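Local coordinates for glutathione transferase lambda1 (Populus trichocarpa, PDB 4PQH), which is a Lambda-class plant glutathione transferase with thiol-transferase character that binds glutathione covalently through a cysteine and may also conjugate it to electrophiles, at residues Phe168-Val171 and Asp172-Tyr175. Sequence-based numbering, arbitrary orientation.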
loop_
_atom_site.group_PDB
_atom_site.type_symbol
_atom_site.label_atom_id
_atom_site.label_comp_id
_atom_site.label_asym_id
_atom_site.label_seq_id
_atom_site.Cartn_x
_atom_site.Cartn_y
_atom_site.Cartn_z
ATOM N N PHE A 168 10.110 -11.519 0.086
ATOM C CA PHE A 168 9.208 -10.399 -0.191
ATOM C C PHE A 168 7.777 -10.849 -0.508
ATOM O O PHE A 168 7.562 -11.822 -1.241
ATOM C CB PHE A 168 9.794 -9.608 -1.363
ATOM C CG PHE A 168 9.065 -8.339 -1.683
ATOM C CD1 PHE A 168 9.207 -7.222 -0.883
ATOM C CD2 PHE A 168 8.289 -8.247 -2.828
ATOM C CE1 PHE A 168 8.531 -6.049 -1.186
ATOM C CE2 PHE A 168 7.633 -7.062 -3.150
ATOM C CZ PHE A 168 7.764 -5.962 -2.325
ATOM N N SER A 169 6.791 -10.138 0.044
ATOM C CA SER A 169 5.393 -10.506 -0.159
ATOM C C SER A 169 4.454 -9.324 -0.035
ATOM O O SER A 169 4.857 -8.203 0.287
ATOM C CB SER A 169 4.965 -11.558 0.866
ATOM O OG SER A 169 4.689 -10.957 2.134
ATOM N N LEU A 170 3.183 -9.607 -0.259
ATOM C CA LEU A 170 2.121 -8.629 -0.077
ATOM C C LEU A 170 2.110 -8.020 1.305
ATOM O O LEU A 170 1.605 -6.911 1.473
ATOM C CB LEU A 170 0.762 -9.268 -0.331
ATOM C CG LEU A 170 0.503 -9.755 -1.750
ATOM C CD1 LEU A 170 -0.824 -10.477 -1.796
ATOM C CD2 LEU A 170 0.550 -8.597 -2.751
ATOM N N VAL A 171 2.624 -8.730 2.305
ATOM C CA VAL A 171 2.621 -8.179 3.659
ATOM C C VAL A 171 3.536 -6.956 3.740
ATOM O O VAL A 171 3.192 -5.940 4.355
ATOM C CB VAL A 171 3.037 -9.214 4.736
ATOM C CG1 VAL A 171 2.934 -8.594 6.132
ATOM C CG2 VAL A 171 2.176 -10.461 4.655
ATOM N N ASP A 172 4.703 -7.047 3.115
ATOM C CA ASP A 172 5.620 -5.912 3.096
ATOM C C ASP A 172 4.988 -4.740 2.352
ATOM O O ASP A 172 5.058 -3.592 2.793
ATOM C CB ASP A 172 6.944 -6.321 2.454
ATOM C CG ASP A 172 7.477 -7.584 3.051
ATOM O OD1 ASP A 172 7.890 -7.555 4.225
ATOM O OD2 ASP A 172 7.414 -8.620 2.356
ATOM N N ILE A 173 4.352 -5.047 1.232
ATOM C CA ILE A 173 3.658 -4.041 0.443
ATOM C C ILE A 173 2.536 -3.337 1.238
ATOM O O ILE A 173 2.351 -2.122 1.138
ATOM C CB ILE A 173 3.110 -4.669 -0.837
ATOM C CG1 ILE A 173 4.282 -5.124 -1.715
ATOM C CG2 ILE A 173 2.232 -3.689 -1.586
ATOM C CD1 ILE A 173 3.862 -5.931 -2.934
ATOM N N ALA A 174 1.807 -4.101 2.040
ATOM C CA ALA A 174 0.727 -3.535 2.840
ATOM C C ALA A 174 1.254 -2.484 3.823
ATOM O O ALA A 174 0.631 -1.441 4.032
ATOM C CB ALA A 174 -0.001 -4.636 3.578
ATOM N N TYR A 175 2.401 -2.757 4.430
ATOM C CA TYR A 175 2.967 -1.862 5.437
ATOM C C TYR A 175 3.807 -0.715 4.887
ATOM O O TYR A 175 3.905 0.329 5.527
ATOM C CB TYR A 175 3.773 -2.656 6.469
ATOM C CG TYR A 175 2.908 -3.335 7.499
ATOM C CD1 TYR A 175 2.550 -2.668 8.654
ATOM C CD2 TYR A 175 2.414 -4.628 7.304
ATOM C CE1 TYR A 175 1.751 -3.256 9.594
ATOM C CE2 TYR A 175 1.608 -5.230 8.245
ATOM C CZ TYR A 175 1.278 -4.536 9.394
ATOM O OH TYR A 175 0.473 -5.102 10.356
HETATM O O HOH W 1 7.119 -11.064 3.285
#
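S169 and D172 form the N-terminal capping box of helix 170-190, the S/T-x-x-D signature found in the all-helical domain of many glutathione transferases. D172 OD2 accepts the backbone N-H of S169 at 2.8 Å, met nearly along the C-O axis of the carboxylate, while S169 OG takes the amide of V171, with 3.0 Å between OG and V171 N. That reach follows from the serine torsion (chi1 79°), which sets OG between its own N and carbonyl carbon. A water accepts from S169 OG and donates to D172 OD2, bridging the two side chains. The other carboxylate oxygen, D172 OD1, is held by F164 N and the indole NE1 of W204, tying the helix start to the preceding loop and to helix 199-208.

Backbone bonds then take over: A174 N reaches L170 O at 2.9 Å and Y175 N reaches V171 O at 3.3 Å, whereas the bond from I173 N to S169 O is weak.

Apolar contacts flank the cap. The ring of F168, its CG anti to the backbone N (chi1 -174°), brings CZ within 3.6 Å of I173 CG1, the two side chains crossing at about a right angle. V171 and Y175 run side by side, V171 CG1 lying 4.2 Å from Y175 CD2. A polar atom also meets this ring: V171 O lies in plane at its edge, 3.3 Å from Y175 CD2; the phenol OH is bonded to L122 O.

With the amides of S169 and F164, the indole of W204 and the water all donating to its carboxylate, the buried D172 is probably stabilised as an anion, a charge that would also suit the positive end of the helix dipole.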